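Local atomic coordinates of hypothetical protein (Bacteroides caccae, PDB entry 4M8R), a protein that is of unknown function but joins an N-terminal Ig-like domain to a WD40-like beta-propeller domain, a build consistent with a binding or scaffolding role. Residues Ala16-Pro27 against Leu103-Gly111; Thr113-Ile122 against Val155-Gly163. All blocks are in the same frame, centred on the assembly; numbering follows the deposited sequence.

Contact 1: Ala16-Pro27 against Leu103-Gly111; sequences AGVTEANQTVKP and LGKVLLADG. With PO4 (phosphate ion), chain D.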
loop_
_atom_site.group_PDB
_atom_site.type_symbol
_atom_site.label_atom_id
_atom_site.label_comp_id
_atom_site.label_asym_id
_atom_site.label_seq_id
_atom_site.Cartn_x
_atom_site.Cartn_y
_atom_site.Cartn_z
ATOM N N ALA A 16 -7.832 22.742 -38.902
ATOM C CA ALA A 16 -8.264 21.589 -38.133
ATOM C C ALA A 16 -8.877 21.979 -36.802
ATOM O O ALA A 16 -8.704 23.094 -36.322
ATOM C CB ALA A 16 -7.089 20.649 -37.908
ATOM N N GLY A 17 -9.577 21.030 -36.198
ATOM C CA GLY A 17 -10.181 21.239 -34.891
ATOM C C GLY A 17 -11.057 20.075 -34.473
ATOM O O GLY A 17 -11.077 19.024 -35.127
ATOM N N VAL A 18 -11.787 20.280 -33.384
ATOM C CA VAL A 18 -12.744 19.310 -32.887
ATOM C C VAL A 18 -14.108 19.964 -32.941
ATOM O O VAL A 18 -14.292 21.054 -32.420
ATOM C CB VAL A 18 -12.423 18.914 -31.439
ATOM C CG1 VAL A 18 -13.343 17.802 -30.968
ATOM C CG2 VAL A 18 -10.968 18.484 -31.323
ATOM N N THR A 19 -15.066 19.301 -33.575
ATOM C CA THR A 19 -16.406 19.858 -33.716
ATOM C C THR A 19 -16.982 20.212 -32.349
ATOM O O THR A 19 -17.538 21.287 -32.172
ATOM C CB THR A 19 -17.349 18.882 -34.442
ATOM O OG1 THR A 19 -16.824 18.602 -35.744
ATOM C CG2 THR A 19 -18.752 19.463 -34.580
ATOM N N GLU A 20 -16.819 19.315 -31.384
ATOM C CA GLU A 20 -17.377 19.506 -30.049
ATOM C C GLU A 20 -16.400 20.220 -29.103
ATOM O O GLU A 20 -16.483 20.054 -27.887
ATOM C CB GLU A 20 -17.791 18.149 -29.452
ATOM C CG GLU A 20 -18.854 17.398 -30.249
ATOM C CD GLU A 20 -18.313 16.663 -31.471
ATOM O OE1 GLU A 20 -17.087 16.667 -31.701
ATOM O OE2 GLU A 20 -19.127 16.080 -32.210
ATOM N N ALA A 21 -15.489 21.021 -29.654
ATOM C CA ALA A 21 -14.457 21.683 -28.854
ATOM C C ALA A 21 -15.055 22.511 -27.719
ATOM O O ALA A 21 -16.032 23.227 -27.911
ATOM C CB ALA A 21 -13.589 22.563 -29.735
ATOM N N ASN A 22 -14.472 22.364 -26.533
ATOM C CA ASN A 22 -14.876 23.112 -25.339
ATOM C C ASN A 22 -16.299 22.839 -24.846
ATOM O O ASN A 22 -16.836 23.604 -24.054
ATOM C CB ASN A 22 -14.668 24.609 -25.565
ATOM C CG ASN A 22 -13.228 24.946 -25.871
ATOM O OD1 ASN A 22 -12.304 24.451 -25.214
ATOM N ND2 ASN A 22 -13.020 25.787 -26.874
ATOM N N GLN A 23 -16.892 21.738 -25.291
ATOM C CA GLN A 23 -18.217 21.348 -24.844
ATOM C C GLN A 23 -18.100 20.155 -23.915
ATOM O O GLN A 23 -17.038 19.537 -23.796
ATOM C CB GLN A 23 -19.101 20.993 -26.037
ATOM C CG GLN A 23 -19.353 22.156 -26.988
ATOM C CD GLN A 23 -20.210 21.768 -28.186
ATOM O OE1 GLN A 23 -20.777 20.671 -28.241
ATOM N NE2 GLN A 23 -20.306 22.669 -29.158
ATOM N N THR A 24 -19.198 19.842 -23.245
ATOM C CA THR A 24 -19.275 18.658 -22.417
ATOM C C THR A 24 -19.783 17.490 -23.265
ATOM O O THR A 24 -20.797 17.605 -23.954
ATOM C CB THR A 24 -20.187 18.889 -21.196
ATOM O OG1 THR A 24 -19.633 19.935 -20.386
ATOM C CG2 THR A 24 -20.304 17.616 -20.353
ATOM N N VAL A 25 -19.070 16.375 -23.213
ATOM C CA VAL A 25 -19.453 15.181 -23.956
ATOM C C VAL A 25 -19.533 13.999 -22.998
ATOM O O VAL A 25 -18.988 14.056 -21.904
ATOM C CB VAL A 25 -18.463 14.885 -25.105
ATOM C CG1 VAL A 25 -18.470 16.022 -26.112
ATOM C CG2 VAL A 25 -17.049 14.662 -24.585
ATOM N N LYS A 26 -20.226 12.941 -23.400
ATOM C CA LYS A 26 -20.425 11.778 -22.531
ATOM C C LYS A 26 -19.593 10.583 -22.989
ATOM O O LYS A 26 -19.355 10.410 -24.181
ATOM C CB LYS A 26 -21.904 11.390 -22.491
ATOM C CG LYS A 26 -22.772 12.372 -21.714
ATOM C CD LYS A 26 -24.260 12.097 -21.899
ATOM C CE LYS A 26 -24.742 12.505 -23.286
ATOM N NZ LYS A 26 -26.218 12.714 -23.336
ATOM N N PRO A 27 -19.146 9.750 -22.038
ATOM C CA PRO A 27 -18.559 8.475 -22.408
ATOM C C PRO A 27 -19.473 7.700 -23.346
ATOM O O PRO A 27 -20.667 7.594 -23.081
ATOM C CB PRO A 27 -18.432 7.751 -21.068
ATOM C CG PRO A 27 -18.235 8.842 -20.086
ATOM C CD PRO A 27 -19.053 10.000 -20.591
ATOM N N LEU A 103 -5.524 19.146 -31.285
ATOM C CA LEU A 103 -6.682 19.486 -32.103
ATOM C C LEU A 103 -7.701 20.285 -31.307
ATOM O O LEU A 103 -8.389 21.140 -31.859
ATOM C CB LEU A 103 -7.337 18.217 -32.639
ATOM C CG LEU A 103 -6.467 17.369 -33.568
ATOM C CD1 LEU A 103 -7.122 16.011 -33.788
ATOM C CD2 LEU A 103 -6.213 18.064 -34.895
ATOM N N GLY A 104 -7.814 19.993 -30.014
ATOM C CA GLY A 104 -8.762 20.690 -29.155
ATOM C C GLY A 104 -8.999 19.985 -27.836
ATOM O O GLY A 104 -8.375 18.963 -27.546
ATOM N N LYS A 105 -9.918 20.532 -27.049
ATOM C CA LYS A 105 -10.219 20.014 -25.723
ATOM C C LYS A 105 -11.710 19.824 -25.547
ATOM O O LYS A 105 -12.510 20.543 -26.142
ATOM C CB LYS A 105 -9.729 20.989 -24.663
ATOM C CG LYS A 105 -8.259 21.344 -24.785
ATOM C CD LYS A 105 -7.860 22.407 -23.777
ATOM C CE LYS A 105 -8.504 23.746 -24.090
ATOM N NZ LYS A 105 -8.002 24.818 -23.191
ATOM N N VAL A 106 -12.075 18.847 -24.730
ATOM C CA VAL A 106 -13.460 18.648 -24.342
ATOM C C VAL A 106 -13.518 18.331 -22.868
ATOM O O VAL A 106 -12.517 17.951 -22.269
ATOM C CB VAL A 106 -14.139 17.508 -25.129
ATOM C CG1 VAL A 106 -14.215 17.853 -26.606
ATOM C CG2 VAL A 106 -13.413 16.183 -24.933
ATOM N N LEU A 107 -14.692 18.521 -22.281
ATOM C CA LEU A 107 -14.947 18.103 -20.915
ATOM C C LEU A 107 -15.726 16.799 -20.998
ATOM O O LEU A 107 -16.823 16.756 -21.564
ATOM C CB LEU A 107 -15.741 19.172 -20.169
ATOM C CG LEU A 107 -16.071 18.898 -18.698
ATOM C CD1 LEU A 107 -14.814 18.621 -17.887
ATOM C CD2 LEU A 107 -16.830 20.075 -18.104
ATOM N N LEU A 108 -15.144 15.731 -20.465
ATOM C CA LEU A 108 -15.746 14.402 -20.534
ATOM C C LEU A 108 -16.415 14.082 -19.206
ATOM O O LEU A 108 -15.760 14.079 -18.165
ATOM C CB LEU A 108 -14.671 13.354 -20.843
ATOM C CG LEU A 108 -15.130 11.904 -21.017
ATOM C CD1 LEU A 108 -16.094 11.766 -22.184
ATOM C CD2 LEU A 108 -13.924 11.008 -21.214
ATOM N N ALA A 109 -17.713 13.807 -19.242
ATOM C CA ALA A 109 -18.464 13.503 -18.027
ATOM C C ALA A 109 -17.963 12.202 -17.413
ATOM O O ALA A 109 -17.363 11.384 -18.098
ATOM C CB ALA A 109 -19.950 13.409 -18.327
ATOM N N ASP A 110 -18.221 12.020 -16.122
ATOM C CA ASP A 110 -17.743 10.858 -15.389
ATOM C C ASP A 110 -18.146 9.557 -16.088
ATOM O O ASP A 110 -19.297 9.383 -16.467
ATOM C CB ASP A 110 -18.275 10.867 -13.950
ATOM C CG ASP A 110 -17.709 9.727 -13.110
ATOM O OD1 ASP A 110 -18.229 8.600 -13.201
ATOM O OD2 ASP A 110 -16.742 9.947 -12.361
ATOM N N GLY A 111 -17.185 8.657 -16.258
ATOM C CA GLY A 111 -17.452 7.342 -16.836
ATOM C C GLY A 111 -17.072 6.193 -15.917
ATOM O O GLY A 111 -16.899 5.064 -16.371
HETATM P P PO4 D . -4.694 25.208 -22.713
HETATM O O1 PO4 D . -3.807 24.265 -23.490
HETATM O O2 PO4 D . -5.622 24.449 -21.795
HETATM O O3 PO4 D . -3.865 26.151 -21.877
HETATM O O4 PO4 D . -5.514 25.977 -23.716
HETATM O O HOH W 1 -10.683 22.798 -32.049
HETATM O O HOH W 2 -10.701 23.288 -27.385
#
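V18 against L103 opens an interface of the Ig-like domain that runs on through V106 to P27, as the chain of 16-27 leaves strand 30-36, its partner at 16-18, to pair with strand 103-108 at 24-25. L103 packs against V18 and A16: V18 CG2 lies 3.9 Å from L103 CB, and a water bridges V18 N and L103 O. Strand 16-18 runs nearly parallel to 103-108 here (13°). L103 and G104 both face I92 in a classic beta bulge.

Two turns, type I over V18-A21 and type II over E20-Q23, then switch the chain across. V106 fills the bend: with CG1 beside its own backbone N (chi1 -64°), that methyl meets E20 O at 3.4 Å while CG2 rests on V25 CG2. Nearby, K105 NZ holds two oxygens of a phosphate, probably from the crystallisation liquor, which R89 of the same chain and R213 and N238 of the third subunit also hold. N22 N donates to K105 O at 2.7 Å, and beyond it T24 and V25 pair in parallel with L107 and L108, bonded alternately as Q23 O with L107 N, V25 N with L107 O, and V25 O with A109 N. The pairing resembles that of the A' and G strands of immunoglobulin folds.

P27 closes the far end. Its CD sits 3.3 Å from A109 O and 3.8 Å from L108 CD1, and its CG approaches G111 CA. Four main-chain bonds thus fix the parallel register, and the aliphatic contacts of V25, V106 and L108 shield its inner side with M81.

Contact 2: Thr113-Ile122 against Val155-Gly163; sequences TPKDFRLYGI and VVNLQKTYG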
loop_
_atom_site.group_PDB
_atom_site.type_symbol
_atom_site.label_atom_id
_atom_site.label_comp_id
_atom_site.label_asym_id
_atom_site.label_seq_id
_atom_site.Cartn_x
_atom_site.Cartn_y
_atom_site.Cartn_z
ATOM N N THR A 113 -17.287 3.154 -13.477
ATOM C CA THR A 113 -18.257 2.073 -13.360
ATOM C C THR A 113 -18.582 1.769 -11.891
ATOM O O THR A 113 -17.705 1.863 -11.037
ATOM C CB THR A 113 -17.712 0.808 -14.028
ATOM O OG1 THR A 113 -16.421 0.514 -13.495
ATOM C CG2 THR A 113 -17.583 1.014 -15.528
ATOM N N PRO A 114 -19.838 1.394 -11.595
ATOM C CA PRO A 114 -20.222 1.126 -10.206
ATOM C C PRO A 114 -19.446 -0.055 -9.636
ATOM O O PRO A 114 -19.238 -1.040 -10.338
ATOM C CB PRO A 114 -21.713 0.800 -10.306
ATOM C CG PRO A 114 -21.921 0.334 -11.705
ATOM C CD PRO A 114 -20.918 1.067 -12.544
ATOM N N LYS A 115 -19.025 0.046 -8.378
ATOM C CA LYS A 115 -18.150 -0.960 -7.772
ATOM C C LYS A 115 -18.886 -2.024 -6.949
ATOM O O LYS A 115 -18.275 -3.006 -6.531
ATOM C CB LYS A 115 -17.089 -0.285 -6.900
ATOM C CG LYS A 115 -16.297 0.813 -7.601
ATOM C CD LYS A 115 -15.199 1.376 -6.698
ATOM C CE LYS A 115 -15.057 2.891 -6.813
ATOM N NZ LYS A 115 -14.747 3.359 -8.196
ATOM N N ASP A 116 -20.185 -1.841 -6.722
ATOM C CA ASP A 116 -20.971 -2.829 -5.976
ATOM C C ASP A 116 -21.138 -4.117 -6.780
ATOM O O ASP A 116 -21.373 -4.079 -7.989
ATOM C CB ASP A 116 -22.349 -2.278 -5.576
ATOM C CG ASP A 116 -23.249 -1.992 -6.774
ATOM O OD1 ASP A 116 -22.860 -1.162 -7.624
ATOM O OD2 ASP A 116 -24.351 -2.585 -6.858
ATOM N N PHE A 117 -21.023 -5.253 -6.099
ATOM C CA PHE A 117 -21.146 -6.547 -6.752
ATOM C C PHE A 117 -22.593 -6.856 -7.104
ATOM O O PHE A 117 -23.483 -6.658 -6.296
ATOM C CB PHE A 117 -20.544 -7.659 -5.884
ATOM C CG PHE A 117 -19.082 -7.867 -6.124
ATOM C CD1 PHE A 117 -18.141 -7.125 -5.428
ATOM C CD2 PHE A 117 -18.649 -8.780 -7.077
ATOM C CE1 PHE A 117 -16.790 -7.296 -5.665
ATOM C CE2 PHE A 117 -17.298 -8.960 -7.321
ATOM C CZ PHE A 117 -16.367 -8.213 -6.615
ATOM N N ARG A 118 -22.799 -7.347 -8.322
ATOM C CA ARG A 118 -24.127 -7.646 -8.851
ATOM C C ARG A 118 -24.131 -9.048 -9.451
ATOM O O ARG A 118 -23.112 -9.513 -9.966
ATOM C CB ARG A 118 -24.503 -6.608 -9.909
ATOM C CG ARG A 118 -24.530 -5.186 -9.364
ATOM C CD ARG A 118 -24.808 -4.132 -10.419
ATOM N NE ARG A 118 -24.799 -2.798 -9.826
ATOM C CZ ARG A 118 -24.984 -1.663 -10.499
ATOM N NH1 ARG A 118 -25.207 -1.680 -11.808
ATOM N NH2 ARG A 118 -24.951 -0.499 -9.858
ATOM N N LEU A 119 -25.270 -9.725 -9.367
ATOM C CA LEU A 119 -25.384 -11.095 -9.850
ATOM C C LEU A 119 -26.034 -11.111 -11.232
ATOM O O LEU A 119 -27.084 -10.491 -11.438
ATOM C CB LEU A 119 -26.210 -11.929 -8.872
ATOM C CG LEU A 119 -26.209 -13.434 -9.112
ATOM C CD1 LEU A 119 -24.836 -14.037 -8.860
ATOM C CD2 LEU A 119 -27.256 -14.090 -8.228
ATOM N N TYR A 120 -25.407 -11.824 -12.166
ATOM C CA TYR A 120 -25.873 -11.898 -13.546
ATOM C C TYR A 120 -26.121 -13.345 -13.943
ATOM O O TYR A 120 -25.336 -14.223 -13.604
ATOM C CB TYR A 120 -24.834 -11.292 -14.489
ATOM C CG TYR A 120 -24.501 -9.848 -14.205
ATOM C CD1 TYR A 120 -23.566 -9.508 -13.233
ATOM C CD2 TYR A 120 -25.118 -8.818 -14.910
ATOM C CE1 TYR A 120 -23.259 -8.186 -12.967
ATOM C CE2 TYR A 120 -24.818 -7.490 -14.652
ATOM C CZ TYR A 120 -23.889 -7.180 -13.678
ATOM O OH TYR A 120 -23.588 -5.861 -13.421
ATOM N N GLY A 121 -27.208 -13.587 -14.670
ATOM C CA GLY A 121 -27.544 -14.926 -15.154
ATOM C C GLY A 121 -27.483 -15.021 -16.669
ATOM O O GLY A 121 -27.772 -14.048 -17.371
ATOM N N ILE A 122 -27.126 -16.201 -17.170
ATOM C CA ILE A 122 -27.121 -16.466 -18.612
ATOM C C ILE A 122 -28.486 -17.013 -19.035
ATOM O O ILE A 122 -28.874 -18.104 -18.614
ATOM C CB ILE A 122 -26.051 -17.509 -19.015
ATOM C CG1 ILE A 122 -24.715 -17.253 -18.307
ATOM C CG2 ILE A 122 -25.864 -17.517 -20.527
ATOM C CD1 ILE A 122 -24.101 -15.904 -18.589
ATOM N N VAL A 155 -18.491 -18.576 -17.649
ATOM C CA VAL A 155 -18.511 -17.135 -17.478
ATOM C C VAL A 155 -18.027 -16.726 -16.093
ATOM O O VAL A 155 -18.500 -17.239 -15.082
ATOM C CB VAL A 155 -19.917 -16.579 -17.742
ATOM C CG1 VAL A 155 -19.928 -15.068 -17.588
ATOM C CG2 VAL A 155 -20.368 -16.980 -19.140
ATOM N N VAL A 156 -17.082 -15.791 -16.068
ATOM C CA VAL A 156 -16.459 -15.326 -14.837
ATOM C C VAL A 156 -16.221 -13.827 -14.904
ATOM O O VAL A 156 -16.348 -13.216 -15.964
ATOM C CB VAL A 156 -15.105 -16.017 -14.596
ATOM C CG1 VAL A 156 -15.294 -17.511 -14.417
ATOM C CG2 VAL A 156 -14.138 -15.744 -15.741
ATOM N N ASN A 157 -15.859 -13.245 -13.767
ATOM C CA ASN A 157 -15.585 -11.821 -13.680
ATOM C C ASN A 157 -14.211 -11.573 -13.102
ATOM O O ASN A 157 -13.797 -12.245 -12.165
ATOM C CB ASN A 157 -16.623 -11.142 -12.792
ATOM C CG ASN A 157 -16.234 -9.717 -12.411
ATOM O OD1 ASN A 157 -15.923 -9.439 -11.253
ATOM N ND2 ASN A 157 -16.256 -8.806 -13.385
ATOM N N LEU A 158 -13.492 -10.618 -13.679
ATOM C CA LEU A 158 -12.311 -10.073 -13.038
ATOM C C LEU A 158 -12.746 -8.807 -12.337
ATOM O O LEU A 158 -13.255 -7.892 -12.971
ATOM C CB LEU A 158 -11.219 -9.769 -14.057
ATOM C CG LEU A 158 -9.955 -9.124 -13.481
ATOM C CD1 LEU A 158 -9.345 -9.984 -12.384
ATOM C CD2 LEU A 158 -8.954 -8.877 -14.598
ATOM N N GLN A 159 -12.550 -8.750 -11.027
ATOM C CA GLN A 159 -13.079 -7.645 -10.246
ATOM C C GLN A 159 -12.681 -6.290 -10.836
ATOM O O GLN A 159 -11.558 -6.110 -11.303
ATOM C CB GLN A 159 -12.660 -7.746 -8.775
ATOM C CG GLN A 159 -11.159 -7.733 -8.519
ATOM C CD GLN A 159 -10.806 -7.511 -7.052
ATOM O OE1 GLN A 159 -11.686 -7.348 -6.200
ATOM N NE2 GLN A 159 -9.506 -7.497 -6.754
ATOM N N LYS A 160 -13.637 -5.363 -10.825
ATOM C CA LYS A 160 -13.466 -3.971 -11.278
ATOM C C LYS A 160 -13.464 -3.764 -12.786
ATOM O O LYS A 160 -13.381 -2.630 -13.234
ATOM C CB LYS A 160 -12.225 -3.317 -10.661
ATOM C CG LYS A 160 -12.199 -3.355 -9.143
ATOM C CD LYS A 160 -10.946 -2.689 -8.612
ATOM C CE LYS A 160 -10.924 -2.698 -7.095
ATOM N NZ LYS A 160 -9.631 -2.164 -6.586
ATOM N N THR A 161 -13.569 -4.828 -13.573
ATOM C CA THR A 161 -13.581 -4.690 -15.029
ATOM C C THR A 161 -14.939 -4.286 -15.589
ATOM O O THR A 161 -15.022 -3.822 -16.723
ATOM C CB THR A 161 -13.138 -5.989 -15.720
ATOM O OG1 THR A 161 -13.986 -7.068 -15.313
ATOM C CG2 THR A 161 -11.700 -6.301 -15.360
ATOM N N TYR A 162 -15.990 -4.449 -14.791
ATOM C CA TYR A 162 -17.375 -4.171 -15.208
ATOM C C TYR A 162 -17.686 -4.835 -16.546
ATOM O O TYR A 162 -18.065 -4.179 -17.520
ATOM C CB TYR A 162 -17.681 -2.660 -15.238
ATOM C CG TYR A 162 -19.169 -2.346 -15.213
ATOM C CD1 TYR A 162 -19.975 -2.773 -14.160
ATOM C CD2 TYR A 162 -19.766 -1.603 -16.227
ATOM C CE1 TYR A 162 -21.331 -2.488 -14.125
ATOM C CE2 TYR A 162 -21.126 -1.310 -16.201
ATOM C CZ TYR A 162 -21.902 -1.756 -15.148
ATOM O OH TYR A 162 -23.249 -1.468 -15.113
ATOM N N GLY A 163 -17.508 -6.151 -16.557
ATOM C CA GLY A 163 -17.841 -6.983 -17.696
ATOM C C GLY A 163 -17.538 -8.433 -17.375
ATOM O O GLY A 163 -17.081 -8.742 -16.270
HETATM O O HOH W 3 -14.387 -0.732 -14.988
#
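Y162 lies against T113 and P114, joining the linker that enters the WD40-like beta-propeller to the loop after the first strand of the next blade. The proline crosses the ring at about a right angle, its CD over one face at 4.1 Å from the ring centroid in a CH-pi contact. T113 slides past in the opposite sense, with CG2 3.5 Å from Y162 CD2, while a water links T113 OG1 to K160 O. Y120 OH also comes near Y162 CE1. Farther along, I122 CD1 and V155 CG2 meet tip to tip at 3.9 Å, bringing together two neighbouring blades.

Around this first shell, F181 stacks on the ring of Y120 and meets that of Y162 edge-to-face. Were Y162 an alanine, P114 and T113 would probably lose the ring they pack on, and F181 its edge-to-face mate. Behind P114, R118 NE forms a salt bridge to D116 OD2 on the syn side at 3.0 Å, in the guanidinium plane but 30° out of the carboxylate plane. Strand 118-122 itself is paired with 419-422, so the C-terminal strand completes the blade begun by the first, the closure known in propellers as Velcro.

On the loop side, L158 O takes both T161 N and T161 OG1, tightening a type II turn. The amide of N157 swings away from the main-chain N (chi1 168°), and ND2 reaches the C-terminal N423 O as well as G163 O, the latter at 3.0 Å and nearly in line with that carbonyl.

Overall arrangement
The two contacts come in series along the chain: contact 1 is complete at G111, and contact 2 opens two residues later at T113. Their centres nevertheless lie about 29 Å apart, and beyond this adjacency in sequence they do not touch. Contact 1 belongs to the Ig-like domain, at strands 16-18 and 24-25, the outermost of the sheet, and strand 99-108; contact 2 sets the linker, and the strand it leads into, against the loop after strand 153-156. Strand 99-108 is followed directly by 118-123. One contact therefore closes the edge of the first domain and the other seats the linker on the propeller, where R84 of the Ig-like domain also reaches T161.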